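Local coordinates for peroxisomal membrane protein LPX1 (Saccharomyces cerevisiae, PDB 2Y6U), which hydrolyses ester bonds in peroxisomes, with acyl esterase, triacylglycerol lipase and phospholipase A activity, at residues Pro190-Arg201 with Gln259-Gln270. Residues are numbered along the deposited sequence; the frame is centred on the assembly and turned at random. Where two conformers were deposited one is given.
Sequences PQIPENLYNSLR and QAQNLLCYMNMQ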
ATOM      1  N   PRO A 190      -3.080 -20.180 -11.024  1.00 48.81           N
ATOM      2  CA  PRO A 190      -3.197 -19.587 -12.340  1.00 47.88           C
ATOM      3  C   PRO A 190      -3.735 -20.554 -13.418  1.00 47.12           C
ATOM      4  O   PRO A 190      -3.362 -21.734 -13.468  1.00 48.65           O
ATOM      5  CB  PRO A 190      -1.774 -19.088 -12.642  1.00 48.38           C
ATOM      6  CG  PRO A 190      -0.885 -19.771 -11.710  1.00 49.60           C
ATOM      7  CD  PRO A 190      -1.690 -20.294 -10.556  1.00 49.89           C
ATOM      8  N   GLN A 191      -4.593 -20.049 -14.279  1.00 45.43           N
ATOM      9  CA  GLN A 191      -5.238 -20.874 -15.332  1.00 48.29           C
ATOM     10  C   GLN A 191      -5.667 -20.032 -16.514  1.00 46.63           C
ATOM     11  O   GLN A 191      -5.928 -18.807 -16.383  1.00 45.52           O
ATOM     12  CB  GLN A 191      -6.456 -21.649 -14.757  1.00 50.97           C
ATOM     13  CG  GLN A 191      -6.005 -22.802 -13.804  1.00 59.37           C
ATOM     14  CD  GLN A 191      -6.969 -23.948 -13.717  1.00 70.21           C
ATOM     15  OE1 GLN A 191      -8.193 -23.749 -13.824  1.00 77.48           O
ATOM     16  NE2 GLN A 191      -6.437 -25.167 -13.514  1.00 74.76           N
ATOM     17  N   ILE A 192      -5.668 -20.645 -17.674  1.00 46.73           N
ATOM     18  CA  ILE A 192      -6.175 -20.002 -18.846  1.00 46.51           C
ATOM     19  C   ILE A 192      -6.739 -21.123 -19.747  1.00 49.29           C
ATOM     20  O   ILE A 192      -6.119 -22.154 -19.837  1.00 49.28           O
ATOM     21  CB  ILE A 192      -5.097 -19.210 -19.618  1.00 45.03           C
ATOM     22  CG1 ILE A 192      -5.773 -18.374 -20.699  1.00 46.31           C
ATOM     23  CG2 ILE A 192      -4.039 -20.149 -20.248  1.00 42.55           C
ATOM     24  CD1 ILE A 192      -4.897 -17.263 -21.405  1.00 47.03           C
ATOM     25  N   PRO A 193      -7.900 -20.900 -20.410  1.00 50.82           N
ATOM     26  CA  PRO A 193      -8.366 -21.951 -21.330  1.00 55.47           C
ATOM     27  C   PRO A 193      -7.499 -21.954 -22.588  1.00 57.32           C
ATOM     28  O   PRO A 193      -7.088 -20.896 -23.054  1.00 55.98           O
ATOM     29  CB  PRO A 193      -9.850 -21.582 -21.634  1.00 54.68           C
ATOM     30  CG  PRO A 193     -10.182 -20.452 -20.953  1.00 52.09           C
ATOM     31  CD  PRO A 193      -8.959 -19.910 -20.122  1.00 50.29           C
ATOM     32  N   GLU A 194      -7.209 -23.132 -23.090  1.00 61.93           N
ATOM     33  CA  GLU A 194      -6.363 -23.334 -24.255  1.00 65.28           C
ATOM     34  C   GLU A 194      -6.825 -22.550 -25.466  1.00 66.59           C
ATOM     35  O   GLU A 194      -6.002 -21.897 -26.131  1.00 66.79           O
ATOM     36  CB  GLU A 194      -6.280 -24.817 -24.582  1.00 69.24           C
ATOM     37  CG  GLU A 194      -5.377 -25.171 -25.757  1.00 73.08           C
ATOM     38  CD  GLU A 194      -5.193 -26.665 -25.950  1.00 80.33           C
ATOM     39  OE1 GLU A 194      -5.870 -27.500 -25.277  1.00 83.79           O
ATOM     40  OE2 GLU A 194      -4.350 -27.007 -26.809  1.00 83.44           O
ATOM     41  N   ASN A 195      -8.119 -22.616 -25.785  1.00 68.01           N
ATOM     42  CA  ASN A 195      -8.659 -21.853 -26.937  0.70 67.72           C
ATOM     43  C   ASN A 195      -8.364 -20.338 -26.799  1.00 63.03           C
ATOM     44  O   ASN A 195      -7.985 -19.685 -27.769  1.00 61.79           O
ATOM     45  CB  ASN A 195     -10.178 -22.062 -27.112  0.70 69.17           C
ATOM     46  CG  ASN A 195     -10.544 -23.448 -27.617  0.70 74.34           C
ATOM     47  OD1 ASN A 195      -9.711 -24.198 -28.141  0.70 80.26           O
ATOM     48  ND2 ASN A 195     -11.823 -23.786 -27.486  0.70 78.56           N
ATOM     49  N   LEU A 196      -8.535 -19.780 -25.613  1.00 60.01           N
ATOM     50  CA  LEU A 196      -8.213 -18.360 -25.403  1.00 55.76           C
ATOM     51  C   LEU A 196      -6.712 -18.094 -25.617  1.00 54.02           C
ATOM     52  O   LEU A 196      -6.357 -17.101 -26.236  1.00 52.83           O
ATOM     53  CB  LEU A 196      -8.652 -17.830 -24.008  1.00 54.89           C
ATOM     54  CG  LEU A 196      -8.349 -16.346 -23.705  1.00 50.22           C
ATOM     55  CD1 LEU A 196      -9.051 -15.406 -24.745  1.00 53.85           C
ATOM     56  CD2 LEU A 196      -8.612 -15.855 -22.224  1.00 47.68           C
ATOM     57  N   TYR A 197      -5.845 -18.936 -25.059  1.00 53.62           N
ATOM     58  CA  TYR A 197      -4.379 -18.790 -25.207  1.00 52.39           C
ATOM     59  C   TYR A 197      -3.951 -18.747 -26.682  1.00 53.53           C
ATOM     60  O   TYR A 197      -3.222 -17.853 -27.114  1.00 50.81           O
ATOM     61  CB  TYR A 197      -3.662 -19.968 -24.544  1.00 53.26           C
ATOM     62  CG  TYR A 197      -2.147 -19.890 -24.650  1.00 52.90           C
ATOM     63  CD1 TYR A 197      -1.403 -19.156 -23.704  1.00 50.57           C
ATOM     64  CD2 TYR A 197      -1.453 -20.525 -25.693  1.00 56.15           C
ATOM     65  CE1 TYR A 197      -0.012 -19.085 -23.773  1.00 49.32           C
ATOM     66  CE2 TYR A 197      -0.061 -20.447 -25.779  1.00 57.74           C
ATOM     67  CZ  TYR A 197       0.654 -19.689 -24.795  1.00 51.77           C
ATOM     68  OH  TYR A 197       2.037 -19.593 -24.865  1.00 53.11           O
ATOM     69  N   ASN A 198      -4.428 -19.743 -27.432  1.00 55.87           N
ATOM     70  CA  ASN A 198      -4.077 -19.937 -28.840  1.00 58.72           C
ATOM     71  C   ASN A 198      -4.468 -18.721 -29.669  1.00 57.27           C
ATOM     72  O   ASN A 198      -3.705 -18.252 -30.523  1.00 59.22           O
ATOM     73  CB  ASN A 198      -4.719 -21.210 -29.411  1.00 61.52           C
ATOM     74  CG  ASN A 198      -4.021 -22.494 -28.953  1.00 64.87           C
ATOM     75  OD1 ASN A 198      -2.871 -22.465 -28.493  1.00 63.87           O
ATOM     76  ND2 ASN A 198      -4.701 -23.642 -29.137  1.00 67.33           N
ATOM     77  N   SER A 199      -5.641 -18.184 -29.381  1.00 55.87           N
ATOM     78  CA  SER A 199      -6.182 -17.101 -30.168  1.00 54.93           C
ATOM     79  C   SER A 199      -5.516 -15.792 -29.799  1.00 51.27           C
ATOM     80  O   SER A 199      -5.303 -14.946 -30.662  1.00 50.48           O
ATOM     81  CB  SER A 199      -7.699 -17.043 -30.014  1.00 56.03           C
ATOM     82  OG  SER A 199      -8.162 -15.709 -29.981  1.00 58.51           O
ATOM     83  N   LEU A 200      -5.187 -15.610 -28.518  1.00 47.37           N
ATOM     84  CA  LEU A 200      -4.372 -14.504 -28.099  1.00 44.86           C
ATOM     85  C   LEU A 200      -2.959 -14.611 -28.705  1.00 44.78           C
ATOM     86  O   LEU A 200      -2.391 -13.628 -29.121  1.00 43.78           O
ATOM     87  CB  LEU A 200      -4.247 -14.472 -26.570  1.00 42.67           C
ATOM     88  CG  LEU A 200      -5.417 -14.037 -25.689  1.00 43.74           C
ATOM     89  CD1 LEU A 200      -4.957 -14.275 -24.226  1.00 40.43           C
ATOM     90  CD2 LEU A 200      -5.828 -12.566 -25.840  1.00 43.82           C
ATOM     91  N   ARG A 201      -2.390 -15.812 -28.740  1.00 46.78           N
ATOM     92  CA  ARG A 201      -1.080 -15.954 -29.325  1.00 48.44           C
ATOM     93  C   ARG A 201      -1.033 -15.440 -30.758  1.00 49.05           C
ATOM     94  O   ARG A 201      -0.099 -14.767 -31.140  1.00 47.60           O
ATOM     95  CB  ARG A 201      -0.526 -17.383 -29.144  1.00 50.63           C
ATOM     96  CG  ARG A 201       0.998 -17.526 -29.476  1.00 55.99           C
ATOM     97  CD  ARG A 201       1.690 -18.857 -28.917  1.00 62.66           C
ATOM     98  NE  ARG A 201       3.183 -18.921 -29.057  1.00 69.07           N
ATOM     99  CZ  ARG A 201       4.117 -18.544 -28.138  1.00 71.60           C
ATOM    100  NH1 ARG A 201       3.804 -18.037 -26.950  1.00 69.27           N
ATOM    101  NH2 ARG A 201       5.420 -18.689 -28.407  1.00 74.05           N
ATOM    102  N   GLN A 259       5.709 -10.846 -26.524  1.00 37.90           N
ATOM    103  CA  GLN A 259       4.558 -11.715 -26.633  1.00 37.10           C
ATOM    104  C   GLN A 259       4.341 -12.517 -25.346  1.00 35.82           C
ATOM    105  O   GLN A 259       3.230 -12.660 -24.914  1.00 34.98           O
ATOM    106  CB  GLN A 259       4.707 -12.722 -27.776  1.00 39.16           C
ATOM    107  CG  GLN A 259       3.479 -13.628 -27.921  1.00 42.36           C
ATOM    108  CD  GLN A 259       3.454 -14.395 -29.251  1.00 47.26           C
ATOM    109  OE1 GLN A 259       4.418 -15.004 -29.619  1.00 46.28           O
ATOM    110  NE2 GLN A 259       2.351 -14.315 -29.969  1.00 46.87           N
ATOM    111  N   ALA A 260       5.390 -13.113 -24.783  1.00 35.68           N
ATOM    112  CA  ALA A 260       5.222 -13.881 -23.526  1.00 35.79           C
ATOM    113  C   ALA A 260       4.610 -13.060 -22.421  1.00 34.51           C
ATOM    114  O   ALA A 260       3.724 -13.533 -21.677  1.00 33.51           O
ATOM    115  CB  ALA A 260       6.571 -14.484 -23.092  1.00 37.47           C
ATOM    116  N   GLN A 261       5.043 -11.790 -22.304  1.00 32.43           N
ATOM    117  CA  GLN A 261       4.521 -10.873 -21.229  1.00 31.44           C
ATOM    118  C   GLN A 261       3.065 -10.496 -21.479  1.00 30.44           C
ATOM    119  O   GLN A 261       2.266 -10.444 -20.538  1.00 30.05           O
ATOM    120  CB  GLN A 261       5.423  -9.656 -21.067  1.00 28.21           C
ATOM    121  CG  GLN A 261       6.785 -10.022 -20.493  1.00 30.11           C
ATOM    122  CD  GLN A 261       6.693 -10.576 -19.096  1.00 29.66           C
ATOM    123  OE1 GLN A 261       5.773 -10.268 -18.388  1.00 31.19           O
ATOM    124  NE2 GLN A 261       7.655 -11.380 -18.700  1.00 30.14           N
ATOM    125  N   ASN A 262       2.719 -10.406 -22.758  1.00 31.15           N
ATOM    126  CA  ASN A 262       1.378 -10.062 -23.179  1.00 30.91           C
ATOM    127  C   ASN A 262       0.471 -11.230 -22.701  1.00 32.16           C
ATOM    128  O   ASN A 262      -0.503 -11.018 -21.945  1.00 30.53           O
ATOM    129  CB  ASN A 262       1.362  -9.854 -24.713  1.00 32.63           C
ATOM    130  CG  ASN A 262       0.232  -9.011 -25.188  1.00 32.93           C
ATOM    131  OD1 ASN A 262      -0.833  -9.009 -24.582  1.00 32.22           O
ATOM    132  ND2 ASN A 262       0.437  -8.307 -26.364  1.00 32.41           N
ATOM    133  N   LEU A 263       0.856 -12.449 -23.056  1.00 33.87           N
ATOM    134  CA  LEU A 263       0.118 -13.655 -22.711  1.00 34.16           C
ATOM    135  C   LEU A 263      -0.015 -13.824 -21.195  1.00 34.74           C
ATOM    136  O   LEU A 263      -1.085 -14.191 -20.715  1.00 34.28           O
ATOM    137  CB  LEU A 263       0.751 -14.885 -23.321  1.00 35.20           C
ATOM    138  CG  LEU A 263       0.561 -14.970 -24.856  1.00 37.19           C
ATOM    139  CD1 LEU A 263       1.383 -16.121 -25.440  1.00 35.53           C
ATOM    140  CD2 LEU A 263      -0.939 -15.141 -25.260  1.00 37.60           C
ATOM    141  N   LEU A 264       1.076 -13.576 -20.454  1.00 34.25           N
ATOM    142  CA  LEU A 264       1.050 -13.641 -19.005  1.00 34.25           C
ATOM    143  C   LEU A 264       0.062 -12.695 -18.324  1.00 32.42           C
ATOM    144  O   LEU A 264      -0.292 -12.913 -17.145  1.00 32.15           O
ATOM    145  CB  LEU A 264       2.468 -13.355 -18.445  1.00 34.38           C
ATOM    146  CG  LEU A 264       3.528 -14.395 -18.668  1.00 37.03           C
ATOM    147  CD1 LEU A 264       4.955 -13.932 -18.368  1.00 37.89           C
ATOM    148  CD2 LEU A 264       3.176 -15.701 -17.903  1.00 38.26           C
ATOM    149  N   CYS A 265      -0.384 -11.650 -19.020  1.00 32.85           N
ATOM    150  CA  CYS A 265      -1.396 -10.781 -18.495  1.00 32.40           C
ATOM    151  C   CYS A 265      -2.728 -11.485 -18.352  1.00 33.89           C
ATOM    152  O   CYS A 265      -3.562 -10.954 -17.678  1.00 35.20           O
ATOM    153  CB  CYS A 265      -1.621  -9.587 -19.405  1.00 34.01           C
ATOM    154  SG  CYS A 265      -0.187  -8.472 -19.364  1.00 34.69           S
ATOM    155  N   TYR A 266      -2.918 -12.622 -19.024  1.00 33.01           N
ATOM    156  CA  TYR A 266      -4.168 -13.333 -19.096  1.00 34.02           C
ATOM    157  C   TYR A 266      -4.165 -14.616 -18.255  1.00 34.22           C
ATOM    158  O   TYR A 266      -5.150 -15.312 -18.239  1.00 37.25           O
ATOM    159  CB  TYR A 266      -4.552 -13.637 -20.577  1.00 35.55           C
ATOM    160  CG  TYR A 266      -4.683 -12.384 -21.394  1.00 39.43           C
ATOM    161  CD1 TYR A 266      -5.925 -11.678 -21.472  1.00 43.71           C
ATOM    162  CD2 TYR A 266      -3.591 -11.850 -22.053  1.00 37.25           C
ATOM    163  CE1 TYR A 266      -6.032 -10.478 -22.188  1.00 44.13           C
ATOM    164  CE2 TYR A 266      -3.681 -10.625 -22.755  1.00 38.79           C
ATOM    165  CZ  TYR A 266      -4.902  -9.950 -22.815  1.00 44.79           C
ATOM    166  OH  TYR A 266      -4.994  -8.806 -23.531  1.00 44.92           O
ATOM    167  N   MET A 267      -3.045 -15.006 -17.645  1.00 32.07           N
ATOM    168  CA  MET A 267      -2.850 -16.373 -17.189  1.00 33.43           C
ATOM    169  C   MET A 267      -2.824 -16.464 -15.665  1.00 33.40           C
ATOM    170  O   MET A 267      -2.706 -17.524 -15.129  1.00 35.77           O
ATOM    171  CB  MET A 267      -1.511 -16.881 -17.737  1.00 35.23           C
ATOM    172  CG  MET A 267      -1.568 -17.021 -19.304  1.00 38.45           C
ATOM    173  SD  MET A 267       0.096 -17.290 -20.063  1.00 39.93           S
ATOM    174  CE  MET A 267       0.457 -18.909 -19.447  1.00 40.86           C
ATOM    175  N   ASN A 268      -2.948 -15.341 -14.984  1.00 32.18           N
ATOM    176  CA  ASN A 268      -2.592 -15.303 -13.540  1.00 33.13           C
ATOM    177  C   ASN A 268      -3.675 -14.685 -12.651  1.00 32.28           C
ATOM    178  O   ASN A 268      -3.409 -14.427 -11.464  1.00 29.55           O
ATOM    179  CB  ASN A 268      -1.378 -14.353 -13.463  1.00 34.10           C
ATOM    180  CG  ASN A 268      -0.482 -14.687 -12.352  1.00 38.59           C
ATOM    181  OD1 ASN A 268      -0.433 -15.843 -11.837  1.00 42.35           O
ATOM    182  ND2 ASN A 268       0.194 -13.645 -11.855  1.00 40.38           N
ATOM    183  N   MET A 269      -4.856 -14.456 -13.226  1.00 31.46           N
ATOM    184  CA  MET A 269      -5.913 -13.607 -12.604  1.00 31.20           C
ATOM    185  C   MET A 269      -6.355 -14.174 -11.319  1.00 30.77           C
ATOM    186  O   MET A 269      -6.611 -13.410 -10.392  1.00 29.38           O
ATOM    187  CB  MET A 269      -7.156 -13.549 -13.435  1.00 32.60           C
ATOM    188  CG  MET A 269      -7.083 -12.763 -14.614  1.00 41.50           C
ATOM    189  SD  MET A 269      -7.116 -10.962 -14.357  1.00 42.71           S
ATOM    190  CE  MET A 269      -8.475 -10.310 -13.469  1.00 30.52           C
ATOM    191  N   GLN A 270      -6.371 -15.506 -11.186  1.00 30.55           N
ATOM    192  CA  GLN A 270      -6.877 -16.068  -9.987  1.00 33.33           C
ATOM    193  C   GLN A 270      -6.024 -15.806  -8.759  1.00 32.69           C
ATOM    194  O   GLN A 270      -6.477 -15.977  -7.607  1.00 31.09           O
ATOM    195  CB  GLN A 270      -7.079 -17.574 -10.136  1.00 38.24           C
ATOM    196  CG  GLN A 270      -7.967 -17.859 -11.340  1.00 40.63           C
ATOM    197  CD  GLN A 270      -7.233 -17.926 -12.726  1.00 47.93           C
ATOM    198  OE1 GLN A 270      -5.998 -17.552 -12.926  1.00 42.43           O
ATOM    199  NE2 GLN A 270      -8.025 -18.412 -13.722  1.00 49.15           N
TER
HETATM  200  O   HOH W   1      -5.988 -16.025 -15.681  1.00 38.18           O
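Between core strands 164-168 and 286-292, where alpha/beta hydrolases commonly carry a lid, probably its counterpart here, helix 194-201 packs on helix 259-264 at 144° between their N-to-C directions, roughly antiparallel, with Leu200 against Leu263 and Tyr266. Branched leucine suits this seam: Leu200 CB meets Leu263 CD2 at 3.6 Å, while its methyl CD1 lies over one face of the flat Tyr266 ring, 3.8 Å from the centroid, a CH-pi contact. CG anti to the backbone N (chi1 -180°) carries the Tyr197 ring across Leu263, whose CD1 lies 3.7 Å from Tyr197 CE1; Met267 SD lies at the ring edge, a Met-aromatic contact. Ile192, which with Pro193 pairs with a strand of the second subunit, fills in with CD1 against Tyr266 CB and Met267 CG. The flat Gln259 amide suits stacking on the Arg201 guanidinium, OE1 over its centre, while Gln259 NE2 bonds to Thr204. The Gln270 amide, both donor and acceptor, serves a backbone: Gln191 N donates to Gln270 OE1 (3.2 Å) from well above the carbonyl plane, and Gln270 NE2 returns a weak bond to Gln191 O (3.4 Å). A water joins Gln191 O to Tyr266 O and Met269 N. A leucine replacing Gln270 would probably leave Gln191 N without this acceptor and Gln191 O without the weak amide donor. Apolar side chains from both helices and their flanking loops thus pack together, while amide and water hydrogen bonds fix the Gln191 backbone.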